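Local coordinates for endo-beta-1,2-glucanase (PDB 6IMV), which hydrolyses internal beta-1,2-glucosidic linkages of beta-1,2-glucan as an endo-acting fungal glycoside hydrolase, here in complex with sophorose, at residues Y244-Y249 against R277-S282; G298-S303 against A371-Q376; G360-A365 against E377-T382. One frame throughout, in Å; residues are numbered along the deposited sequence.

In the fold
From the N terminus, 244-249 comes first and meets 277-282 in contact 1, closing a mostly helical loop that holds helices 252-261 and 266-276. Contact 2 opens only afterwards: 298-303, beyond strand 290-296, is joined to 371-376 across a span holding helix 318-337 and hairpin 347-352/357-362. Contact 3 starts within that span and closes the short loop 366-376 between 360-365 and 377-382, so contacts 2 and 3 cross; Asn364 ND2 lies 2.9 Å from Ile375 O. Contacts 1 and 2 follow in series, yet share the bound glucose and a glycan: the sugar on Asn372 reaches Gln279. Contact 3 links the hairpin to strand 380-381 of the large antiparallel sheet.

Contact 1. Residues Y244-Y249 against R277-S282; sequences YLNDPY and RPQLVS. With GLC (alpha-D-glucopyranose), chain D; NAG (2-acetamido-2-deoxy-beta-D-glucopyranose), chain H.
An Asx turn at Asp247, beside the bound glucose, and the Asn246 before it lie against Gln279, the last residue of the 3-10 segment 277-279. The turn is defined by Tyr249 N donating to Asp247 OD1 at 3.0 Å; the other carboxylate oxygen, Asp247 OD2, accepts from O6 of the glucose at 2.6 Å. Gln279 has CG anti to its carbonyl carbon (chi1 -76°), and a bend at chi2 places CD. The amide planes of Gln279 and Asn246 are stacked, 16° apart. Gln279 NE2 donates to Asn246 O at 2.9 Å in a fairly straight bond (160° at the hydrogen). Gln279 OE1 takes the O6 hydroxyl of the chain H NAG at 2.6 Å. A water donates both to Tyr249 OH (2.9 Å) and to Gln279 O (2.7 Å); the phenol is also bonded to Lys297 O. On the apolar side, Pro248 CG meets Leu280 CD1 at 3.8 Å. These two residues also touch Gln296 of strand 290-296 and Tyr472 of helix 461-475, so the loop ahead of helix 252-261 and the turn after helix 266-276 are packed on the same strand and helix.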
loop_
_atom_site.group_PDB
_atom_site.type_symbol
_atom_site.label_atom_id
_atom_site.label_comp_id
_atom_site.label_asym_id
_atom_site.label_seq_id
_atom_site.Cartn_x
_atom_site.Cartn_y
_atom_site.Cartn_z
ATOM N N TYR A 244 -0.420 8.182 18.478
ATOM C CA TYR A 244 0.673 8.834 17.765
ATOM C C TYR A 244 1.279 7.877 16.736
ATOM O O TYR A 244 1.210 6.666 16.883
ATOM C CB TYR A 244 1.742 9.320 18.748
ATOM C CG TYR A 244 1.200 10.160 19.874
ATOM C CD1 TYR A 244 0.709 11.434 19.631
ATOM C CD2 TYR A 244 1.160 9.681 21.177
ATOM C CE1 TYR A 244 0.194 12.214 20.653
ATOM C CE2 TYR A 244 0.652 10.453 22.211
ATOM C CZ TYR A 244 0.160 11.719 21.946
ATOM O OH TYR A 244 -0.345 12.490 22.951
ATOM N N LEU A 245 1.857 8.465 15.684
ATOM C CA LEU A 245 2.684 7.742 14.734
ATOM C C LEU A 245 4.041 7.489 15.392
ATOM O O LEU A 245 4.936 8.312 15.275
ATOM C CB LEU A 245 2.824 8.581 13.459
ATOM C CG LEU A 245 1.521 8.860 12.721
ATOM C CD1 LEU A 245 1.786 9.522 11.385
ATOM C CD2 LEU A 245 0.728 7.577 12.522
ATOM N N ASN A 246 4.159 6.359 16.103
ATOM C CA ASN A 246 5.328 6.104 16.949
ATOM C C ASN A 246 5.885 4.690 16.735
ATOM O O ASN A 246 6.638 4.183 17.590
ATOM C CB ASN A 246 4.987 6.321 18.422
ATOM C CG ASN A 246 4.002 5.307 18.961
ATOM O OD1 ASN A 246 3.341 4.608 18.196
ATOM N ND2 ASN A 246 3.925 5.197 20.279
ATOM N N ASP A 247 5.575 4.068 15.591
ATOM C CA ASP A 247 5.960 2.675 15.376
ATOM C C ASP A 247 6.659 2.503 14.025
ATOM O O ASP A 247 6.700 3.420 13.213
ATOM C CB ASP A 247 4.738 1.780 15.571
ATOM C CG ASP A 247 3.647 1.984 14.536
ATOM O OD1 ASP A 247 3.983 2.191 13.353
ATOM O OD2 ASP A 247 2.475 1.911 14.923
ATOM N N PRO A 248 7.248 1.319 13.741
ATOM C CA PRO A 248 7.974 1.104 12.489
ATOM C C PRO A 248 7.125 0.742 11.252
ATOM O O PRO A 248 7.687 0.356 10.207
ATOM C CB PRO A 248 8.928 -0.061 12.788
ATOM C CG PRO A 248 8.523 -0.608 14.152
ATOM C CD PRO A 248 7.302 0.153 14.627
ATOM N N TYR A 249 5.803 0.882 11.343
ATOM C CA TYR A 249 4.902 0.486 10.246
ATOM C C TYR A 249 4.720 1.710 9.326
ATOM O O TYR A 249 5.633 2.509 9.203
ATOM C CB TYR A 249 3.674 -0.215 10.841
ATOM C CG TYR A 249 4.051 -1.120 11.990
ATOM C CD1 TYR A 249 5.002 -2.120 11.838
ATOM C CD2 TYR A 249 3.539 -0.914 13.258
ATOM C CE1 TYR A 249 5.406 -2.908 12.910
ATOM C CE2 TYR A 249 3.938 -1.680 14.341
ATOM C CZ TYR A 249 4.873 -2.685 14.169
ATOM O OH TYR A 249 5.255 -3.441 15.242
ATOM N N ARG A 277 11.411 4.570 19.636
ATOM C CA ARG A 277 12.372 3.468 19.863
ATOM C C ARG A 277 11.720 2.271 20.556
ATOM O O ARG A 277 11.989 1.131 20.183
ATOM C CB ARG A 277 13.582 3.969 20.662
ATOM C CG ARG A 277 14.880 3.219 20.376
ATOM C CD ARG A 277 16.130 4.027 20.709
ATOM N NE ARG A 277 16.369 5.078 19.720
ATOM C CZ ARG A 277 16.841 6.292 19.990
ATOM N NH1 ARG A 277 16.977 6.684 21.243
ATOM N NH2 ARG A 277 17.168 7.104 18.999
ATOM N N PRO A 278 10.877 2.454 21.600
ATOM C CA PRO A 278 10.270 1.312 22.281
ATOM C C PRO A 278 9.328 0.460 21.408
ATOM O O PRO A 278 8.971 -0.639 21.812
ATOM C CB PRO A 278 9.477 1.955 23.438
ATOM C CG PRO A 278 10.113 3.325 23.626
ATOM C CD PRO A 278 10.519 3.742 22.227
ATOM N N GLN A 279 8.914 0.970 20.241
ATOM C CA GLN A 279 7.993 0.233 19.358
ATOM C C GLN A 279 8.778 -0.584 18.317
ATOM O O GLN A 279 8.170 -1.340 17.553
ATOM C CB GLN A 279 7.008 1.196 18.695
ATOM C CG GLN A 279 5.899 1.681 19.623
ATOM C CD GLN A 279 6.382 2.571 20.741
ATOM O OE1 GLN A 279 6.240 2.246 21.913
ATOM N NE2 GLN A 279 6.978 3.699 20.394
ATOM N N LEU A 280 10.107 -0.408 18.274
ATOM C CA LEU A 280 11.001 -1.189 17.409
ATOM C C LEU A 280 11.597 -2.334 18.233
ATOM O O LEU A 280 12.456 -2.101 19.073
ATOM C CB LEU A 280 12.094 -0.272 16.846
ATOM C CG LEU A 280 13.024 -0.899 15.804
ATOM C CD1 LEU A 280 12.240 -1.343 14.579
ATOM C CD2 LEU A 280 14.141 0.058 15.416
ATOM N N VAL A 281 11.120 -3.559 17.984
ATOM C CA VAL A 281 11.334 -4.685 18.887
ATOM C C VAL A 281 11.716 -5.934 18.079
ATOM O O VAL A 281 11.118 -6.243 17.041
ATOM C CB VAL A 281 10.083 -4.937 19.758
ATOM C CG1 VAL A 281 10.236 -6.162 20.660
ATOM C CG2 VAL A 281 9.725 -3.719 20.596
ATOM N N SER A 282 12.705 -6.664 18.595
ATOM C CA SER A 282 13.136 -7.951 18.051
ATOM C C SER A 282 12.360 -9.071 18.746
ATOM O O SER A 282 12.297 -9.103 19.961
ATOM C CB SER A 282 14.611 -8.133 18.246
ATOM O OG SER A 282 15.074 -9.294 17.591
HETATM C C1 GLC D . -3.485 1.859 12.598
HETATM C C2 GLC D . -3.294 2.100 11.117
HETATM C C3 GLC D . -2.632 0.904 10.457
HETATM C C4 GLC D . -1.293 0.637 11.121
HETATM C C5 GLC D . -1.516 0.419 12.619
HETATM C C6 GLC D . -0.191 0.293 13.366
HETATM O O1 GLC D . -4.459 0.799 12.707
HETATM O O2 GLC D . -4.592 2.287 10.534
HETATM O O3 GLC D . -2.424 1.121 9.063
HETATM O O4 GLC D . -0.655 -0.483 10.494
HETATM O O5 GLC D . -2.239 1.518 13.187
HETATM O O6 GLC D . 0.581 1.490 13.240
HETATM C C1 NAG H . 2.405 -3.210 22.433
HETATM C C2 NAG H . 3.013 -3.898 23.653
HETATM C C3 NAG H . 2.969 -2.916 24.815
HETATM C C4 NAG H . 3.792 -1.688 24.441
HETATM C C5 NAG H . 3.082 -1.001 23.266
HETATM C C6 NAG H . 3.780 0.269 22.791
HETATM C C7 NAG H . 2.717 -6.341 23.760
HETATM C C8 NAG H . 1.796 -7.446 24.147
HETATM N N2 NAG H . 2.289 -5.106 24.005
HETATM O O3 NAG H . 3.517 -3.543 25.962
HETATM O O4 NAG H . 3.991 -0.844 25.583
HETATM O O5 NAG H . 3.046 -1.941 22.183
HETATM O O6 NAG H . 5.187 0.026 22.635
HETATM O O7 NAG H . 3.784 -6.574 23.233
HETATM O O HOH W 1 5.690 -2.410 17.905
#

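Contact 2. Residues G298-S303 against A371-Q376; sequences GYWFSS and ANQTIQ. With NAG (2-acetamido-2-deoxy-beta-D-glucopyranose), chain H; GLC (alpha-D-glucopyranose), chain D.
A single beta bridge, Gly298 with Ala371, joins a loop at the glucose site to the N-glycosylation sequon Asn372-Gln373-Thr374. Asn372 N donates to Gly298 O at 2.8 Å, and Gln373 N to Tyr299 O, also at 2.8 Å and nearly along the C=O axis. The sequon is occupied, as the 1.4 Å bond from Asn372 ND2 to C1 of the chain H NAG proves. The Tyr299 side chain starts away from 371-376, but its end comes back to Gln373, and its ring is sandwiched. Over one face sits Gln373 CG, 3.8 Å from the ring centroid and 14° off the normal, a CH-pi contact; over the opposite face lies the glucose C6, 3.6 Å from Tyr299 CG. The ring's CD2 in turn stands above the centre of the Trp300 ring. An alanine in place of Tyr299 would probably leave Gln373 CG without its aromatic platform, remove the ring that lies against the glucose C6 and uncover part of the indole face. Further along, the Gln376 amide bridges two carbonyls: NE2 donates to Gln373 O and, at 2.9 Å, to Trp300 O, which it meets in the carbonyl plane on a lone pair (114° at the oxygen). At the indole edge one water accepts from Trp300 NE1 at 2.8 Å and donates to Gln373 OE1 at 3.1 Å.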
loop_
_atom_site.group_PDB
_atom_site.type_symbol
_atom_site.label_atom_id
_atom_site.label_comp_id
_atom_site.label_asym_id
_atom_site.label_seq_id
_atom_site.Cartn_x
_atom_site.Cartn_y
_atom_site.Cartn_z
ATOM N N GLY A 298 5.528 -7.102 14.754
ATOM C CA GLY A 298 4.495 -6.410 14.003
ATOM C C GLY A 298 3.422 -5.821 14.908
ATOM O O GLY A 298 3.419 -6.020 16.121
ATOM N N TYR A 299 2.496 -5.072 14.307
ATOM C CA TYR A 299 1.313 -4.651 15.023
ATOM C C TYR A 299 0.375 -5.863 15.104
ATOM O O TYR A 299 0.116 -6.387 16.205
ATOM C CB TYR A 299 0.703 -3.393 14.399
ATOM C CG TYR A 299 -0.296 -2.711 15.298
ATOM C CD1 TYR A 299 0.103 -2.122 16.487
ATOM C CD2 TYR A 299 -1.644 -2.698 14.987
ATOM C CE1 TYR A 299 -0.809 -1.512 17.334
ATOM C CE2 TYR A 299 -2.570 -2.082 15.815
ATOM C CZ TYR A 299 -2.151 -1.495 16.996
ATOM O OH TYR A 299 -3.070 -0.902 17.806
ATOM N N TRP A 300 -0.084 -6.329 13.937
ATOM C CA TRP A 300 -0.690 -7.662 13.774
ATOM C C TRP A 300 0.268 -8.614 13.051
ATOM O O TRP A 300 0.025 -9.810 13.041
ATOM C CB TRP A 300 -2.005 -7.579 12.993
ATOM C CG TRP A 300 -3.025 -6.697 13.634
ATOM C CD1 TRP A 300 -3.733 -6.952 14.767
ATOM C CD2 TRP A 300 -3.456 -5.407 13.163
ATOM N NE1 TRP A 300 -4.552 -5.893 15.052
ATOM C CE2 TRP A 300 -4.426 -4.944 14.074
ATOM C CE3 TRP A 300 -3.116 -4.602 12.066
ATOM C CZ2 TRP A 300 -5.066 -3.718 13.921
ATOM C CZ3 TRP A 300 -3.744 -3.387 11.916
ATOM C CH2 TRP A 300 -4.697 -2.950 12.837
ATOM N N PHE A 301 1.315 -8.062 12.432
ATOM C CA PHE A 301 2.135 -8.723 11.395
ATOM C C PHE A 301 1.277 -9.006 10.151
ATOM O O PHE A 301 1.503 -9.987 9.440
ATOM C CB PHE A 301 2.824 -9.987 11.922
ATOM C CG PHE A 301 4.204 -10.207 11.354
ATOM C CD1 PHE A 301 5.311 -9.616 11.947
ATOM C CD2 PHE A 301 4.394 -10.967 10.204
ATOM C CE1 PHE A 301 6.582 -9.794 11.420
ATOM C CE2 PHE A 301 5.666 -11.150 9.683
ATOM C CZ PHE A 301 6.756 -10.561 10.291
ATOM N N SER A 302 0.289 -8.133 9.909
ATOM C CA SER A 302 -0.343 -7.980 8.615
ATOM C C SER A 302 0.708 -7.500 7.609
ATOM O O SER A 302 1.525 -6.618 7.948
ATOM C CB SER A 302 -1.490 -7.002 8.693
ATOM O OG SER A 302 -1.900 -6.586 7.398
ATOM N N SER A 303 0.653 -8.041 6.385
ATOM C CA SER A 303 1.586 -7.678 5.323
ATOM C C SER A 303 1.594 -6.158 5.092
ATOM O O SER A 303 2.636 -5.593 4.772
ATOM C CB SER A 303 1.278 -8.422 4.042
ATOM O OG SER A 303 1.414 -9.819 4.227
ATOM N N ALA A 371 3.419 -10.445 17.080
ATOM C CA ALA A 371 2.566 -9.255 16.932
ATOM C C ALA A 371 2.308 -8.633 18.309
ATOM O O ALA A 371 2.179 -9.341 19.300
ATOM C CB ALA A 371 1.265 -9.625 16.260
ATOM N N ASN A 372 2.227 -7.303 18.334
ATOM C CA ASN A 372 1.796 -6.530 19.484
ATOM C C ASN A 372 0.357 -6.912 19.868
ATOM O O ASN A 372 0.034 -7.078 21.051
ATOM C CB ASN A 372 1.874 -5.036 19.179
ATOM C CG ASN A 372 1.564 -4.183 20.386
ATOM O OD1 ASN A 372 0.449 -3.690 20.532
ATOM N ND2 ASN A 372 2.547 -4.018 21.251
ATOM N N GLN A 373 -0.494 -7.054 18.847
ATOM C CA GLN A 373 -1.911 -7.343 19.008
ATOM C C GLN A 373 -2.168 -8.821 18.715
ATOM O O GLN A 373 -2.179 -9.231 17.559
ATOM C CB GLN A 373 -2.711 -6.459 18.049
ATOM C CG GLN A 373 -2.505 -4.974 18.290
ATOM C CD GLN A 373 -3.213 -4.525 19.544
ATOM O OE1 GLN A 373 -4.426 -4.663 19.675
ATOM N NE2 GLN A 373 -2.462 -3.966 20.470
ATOM N N THR A 374 -2.414 -9.605 19.769
ATOM C CA THR A 374 -2.513 -11.060 19.647
ATOM C C THR A 374 -3.955 -11.529 19.439
ATOM O O THR A 374 -4.167 -12.695 19.108
ATOM C CB THR A 374 -1.886 -11.749 20.864
ATOM O OG1 THR A 374 -2.637 -11.322 22.005
ATOM C CG2 THR A 374 -0.416 -11.418 20.995
ATOM N N ILE A 375 -4.946 -10.657 19.644
ATOM C CA ILE A 375 -6.339 -11.015 19.343
ATOM C C ILE A 375 -6.571 -10.797 17.842
ATOM O O ILE A 375 -6.656 -9.667 17.391
ATOM C CB ILE A 375 -7.343 -10.208 20.192
ATOM C CG1 ILE A 375 -7.110 -10.410 21.693
ATOM C CG2 ILE A 375 -8.771 -10.559 19.788
ATOM C CD1 ILE A 375 -7.850 -9.423 22.580
ATOM N N GLN A 376 -6.688 -11.896 17.096
ATOM C CA GLN A 376 -6.650 -11.862 15.636
ATOM C C GLN A 376 -7.746 -12.764 15.058
ATOM O O GLN A 376 -8.090 -13.788 15.640
ATOM C CB GLN A 376 -5.272 -12.281 15.121
ATOM C CG GLN A 376 -4.176 -11.303 15.514
ATOM C CD GLN A 376 -2.970 -11.323 14.597
ATOM O OE1 GLN A 376 -2.952 -11.999 13.569
ATOM N NE2 GLN A 376 -1.930 -10.599 14.990
HETATM C C1 NAG H . 2.405 -3.210 22.433
HETATM C C2 NAG H . 3.013 -3.898 23.653
HETATM C C3 NAG H . 2.969 -2.916 24.815
HETATM C C4 NAG H . 3.792 -1.688 24.441
HETATM C C5 NAG H . 3.082 -1.001 23.266
HETATM C C6 NAG H . 3.780 0.269 22.791
HETATM C C7 NAG H . 2.717 -6.341 23.760
HETATM C C8 NAG H . 1.796 -7.446 24.147
HETATM N N2 NAG H . 2.289 -5.106 24.005
HETATM O O3 NAG H . 3.517 -3.543 25.962
HETATM O O4 NAG H . 3.991 -0.844 25.583
HETATM O O5 NAG H . 3.046 -1.941 22.183
HETATM O O6 NAG H . 5.187 0.026 22.635
HETATM O O7 NAG H . 3.784 -6.574 23.233
HETATM C C1 GLC D . -3.485 1.859 12.598
HETATM C C2 GLC D . -3.294 2.100 11.117
HETATM C C3 GLC D . -2.632 0.904 10.457
HETATM C C4 GLC D . -1.293 0.637 11.121
HETATM C C5 GLC D . -1.516 0.419 12.619
HETATM C C6 GLC D . -0.191 0.293 13.366
HETATM O O1 GLC D . -4.459 0.799 12.707
HETATM O O2 GLC D . -4.592 2.287 10.534
HETATM O O3 GLC D . -2.424 1.121 9.063
HETATM O O4 GLC D . -0.655 -0.483 10.494
HETATM O O5 GLC D . -2.239 1.518 13.187
HETATM O O6 GLC D . 0.581 1.490 13.240
HETATM O O HOH W 2 -6.142 -5.023 17.136
#

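Contact 3. Residues G360-A365 against E377-T382. With NAG (2-acetamido-2-deoxy-beta-D-glucopyranose), chain C; BGC (beta-D-glucopyranose), chain I.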
loop_
_atom_site.group_PDB
_atom_site.type_symbol
_atom_site.label_atom_id
_atom_site.label_comp_id
_atom_site.label_asym_id
_atom_site.label_seq_id
_atom_site.Cartn_x
_atom_site.Cartn_y
_atom_site.Cartn_z
ATOM N N GLY A 360 -18.007 -6.814 6.849
ATOM C CA GLY A 360 -17.188 -5.966 7.705
ATOM C C GLY A 360 -15.758 -5.893 7.203
ATOM O O GLY A 360 -15.436 -6.457 6.164
ATOM N N TYR A 361 -14.913 -5.161 7.938
ATOM C CA TYR A 361 -13.485 -5.100 7.655
ATOM C C TYR A 361 -12.692 -5.808 8.764
ATOM O O TYR A 361 -12.904 -5.552 9.942
ATOM C CB TYR A 361 -13.034 -3.651 7.496
ATOM C CG TYR A 361 -11.612 -3.527 7.017
ATOM C CD1 TYR A 361 -11.304 -3.662 5.676
ATOM C CD2 TYR A 361 -10.574 -3.309 7.903
ATOM C CE1 TYR A 361 -10.005 -3.564 5.217
ATOM C CE2 TYR A 361 -9.265 -3.208 7.464
ATOM C CZ TYR A 361 -8.981 -3.335 6.116
ATOM O OH TYR A 361 -7.701 -3.222 5.671
ATOM N N ILE A 362 -11.775 -6.690 8.358
ATOM C CA ILE A 362 -10.903 -7.430 9.284
ATOM C C ILE A 362 -9.529 -6.758 9.309
ATOM O O ILE A 362 -8.716 -6.997 8.415
ATOM C CB ILE A 362 -10.768 -8.916 8.885
ATOM C CG1 ILE A 362 -12.118 -9.603 8.664
ATOM C CG2 ILE A 362 -9.927 -9.661 9.910
ATOM C CD1 ILE A 362 -12.031 -10.857 7.815
ATOM N N SER A 363 -9.286 -5.943 10.344
ATOM C CA SER A 363 -8.001 -5.279 10.577
ATOM C C SER A 363 -6.958 -6.276 11.075
ATOM O O SER A 363 -5.792 -6.229 10.663
ATOM C CB SER A 363 -8.133 -4.167 11.589
ATOM O OG SER A 363 -8.895 -3.096 11.060
ATOM N N ASN A 364 -7.391 -7.124 12.012
ATOM C CA ASN A 364 -6.512 -7.872 12.895
ATOM C C ASN A 364 -6.227 -9.259 12.300
ATOM O O ASN A 364 -6.478 -10.278 12.938
ATOM C CB ASN A 364 -7.100 -7.941 14.307
ATOM C CG ASN A 364 -8.474 -8.579 14.360
ATOM O OD1 ASN A 364 -9.229 -8.524 13.401
ATOM N ND2 ASN A 364 -8.807 -9.192 15.484
ATOM N N ALA A 365 -5.651 -9.281 11.091
ATOM C CA ALA A 365 -5.268 -10.517 10.416
ATOM C C ALA A 365 -3.767 -10.496 10.119
ATOM O O ALA A 365 -3.285 -9.699 9.304
ATOM C CB ALA A 365 -6.073 -10.706 9.160
ATOM N N GLU A 377 -8.289 -12.337 13.916
ATOM C CA GLU A 377 -9.185 -13.124 13.089
ATOM C C GLU A 377 -8.376 -13.660 11.902
ATOM O O GLU A 377 -7.833 -12.864 11.113
ATOM C CB GLU A 377 -10.373 -12.278 12.615
ATOM C CG GLU A 377 -11.381 -13.090 11.817
ATOM C CD GLU A 377 -12.631 -12.365 11.354
ATOM O OE1 GLU A 377 -12.958 -11.329 11.946
ATOM O OE2 GLU A 377 -13.271 -12.847 10.383
ATOM N N LEU A 378 -8.323 -14.995 11.784
ATOM C CA LEU A 378 -7.486 -15.700 10.815
ATOM C C LEU A 378 -8.322 -16.630 9.923
ATOM O O LEU A 378 -7.814 -17.630 9.413
ATOM C CB LEU A 378 -6.442 -16.502 11.596
ATOM C CG LEU A 378 -5.527 -15.687 12.503
ATOM C CD1 LEU A 378 -4.556 -16.600 13.242
ATOM C CD2 LEU A 378 -4.782 -14.631 11.699
ATOM N N ASP A 379 -9.593 -16.295 9.694
ATOM C CA ASP A 379 -10.437 -17.149 8.856
ATOM C C ASP A 379 -10.419 -16.680 7.390
ATOM O O ASP A 379 -10.878 -17.414 6.529
ATOM C CB ASP A 379 -11.857 -17.263 9.419
ATOM C CG ASP A 379 -12.588 -15.945 9.566
ATOM O OD1 ASP A 379 -11.958 -14.889 9.463
ATOM O OD2 ASP A 379 -13.794 -15.998 9.773
ATOM N N VAL A 380 -9.875 -15.484 7.118
ATOM C CA VAL A 380 -9.882 -14.883 5.779
ATOM C C VAL A 380 -8.446 -14.540 5.350
ATOM O O VAL A 380 -7.709 -13.867 6.085
ATOM C CB VAL A 380 -10.795 -13.640 5.753
ATOM C CG1 VAL A 380 -10.669 -12.852 4.447
ATOM C CG2 VAL A 380 -12.246 -14.022 6.033
ATOM N N ILE A 381 -8.104 -14.956 4.120
ATOM C CA ILE A 381 -6.796 -14.762 3.488
ATOM C C ILE A 381 -6.979 -13.890 2.236
ATOM O O ILE A 381 -8.083 -13.796 1.677
ATOM C CB ILE A 381 -6.139 -16.112 3.137
ATOM C CG1 ILE A 381 -7.075 -17.011 2.321
ATOM C CG2 ILE A 381 -5.625 -16.800 4.396
ATOM C CD1 ILE A 381 -6.451 -18.296 1.841
ATOM N N THR A 382 -5.885 -13.266 1.790
ATOM C CA THR A 382 -5.938 -12.329 0.667
ATOM C C THR A 382 -4.666 -12.415 -0.173
ATOM O O THR A 382 -3.560 -12.497 0.359
ATOM C CB THR A 382 -6.189 -10.894 1.143
ATOM O OG1 THR A 382 -6.164 -10.017 0.014
ATOM C CG2 THR A 382 -5.177 -10.418 2.163
HETATM C C1 NAG C . -16.337 -11.877 9.086
HETATM C C2 NAG C . -16.644 -11.341 10.470
HETATM C C3 NAG C . -16.787 -12.519 11.424
HETATM C C4 NAG C . -17.901 -13.431 10.956
HETATM C C5 NAG C . -17.702 -13.813 9.495
HETATM C C6 NAG C . -18.942 -14.525 8.962
HETATM C C7 NAG C . -15.624 -9.125 10.732
HETATM C C8 NAG C . -14.503 -8.363 11.378
HETATM N N2 NAG C . -15.607 -10.438 10.928
HETATM O O3 NAG C . -17.059 -12.049 12.733
HETATM O O4 NAG C . -17.851 -14.620 11.761
HETATM O O5 NAG C . -17.439 -12.675 8.664
HETATM O O6 NAG C . -18.665 -14.963 7.638
HETATM O O7 NAG C . -16.487 -8.572 10.072
HETATM C C2 BGC I . -12.283 0.688 5.074
HETATM C C3 BGC I . -12.818 -0.084 3.855
HETATM C C4 BGC I . -11.774 -0.179 2.724
HETATM C C5 BGC I . -10.420 -0.624 3.298
HETATM C C6 BGC I . -9.306 -0.672 2.249
HETATM C C1 BGC I . -10.915 0.159 5.484
HETATM O O1 BGC I . -10.341 0.859 6.592
HETATM O O2 BGC I . -13.171 0.496 6.162
HETATM O O3 BGC I . -14.011 0.525 3.358
HETATM O O4 BGC I . -12.202 -1.080 1.682
HETATM O O5 BGC I . -10.032 0.249 4.366
HETATM O O6 BGC I . -9.057 0.648 1.773
#
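Glu377 N donates to Asn364 O at 2.9 Å, the one hydrogen bond running directly between 360-365 and 377-382; it is bent (141° at the hydrogen), with the donor tilted from the carbonyl plane. Asn364 is the centre of an inverse gamma turn, and its ND2 is bonded to Ile375 O, so both its backbone and its side chain hold the chain leading into Glu377. A CA-H...O contact from Ala365 CA to Glu377 O (3.5 Å) adds a weaker link. The Glu377 side chain starts with CG anti to the backbone N (chi1 -176°) and stays extended, crossing Ile362 at about a right angle. Ile362 CG2 packs on Glu377 CB at 3.8 Å, while Ile362 CD1 touches both Glu377 OE2 (3.5 Å) and Val380 CG2 (3.6 Å). Next to Ile362 on the strand, Tyr361 lays its ring beneath C1 of the pocket glucose. Glu377 OE1 accepts from N2 of the chain C NAG at 3.0 Å, nearly straight at 162°. Glu377 OE2 lies only 2.6 Å from Asp379 OD1, whose other oxygen is in a salt bridge with Arg421; oxygens this close suggest that one of the two acids probably keeps a proton.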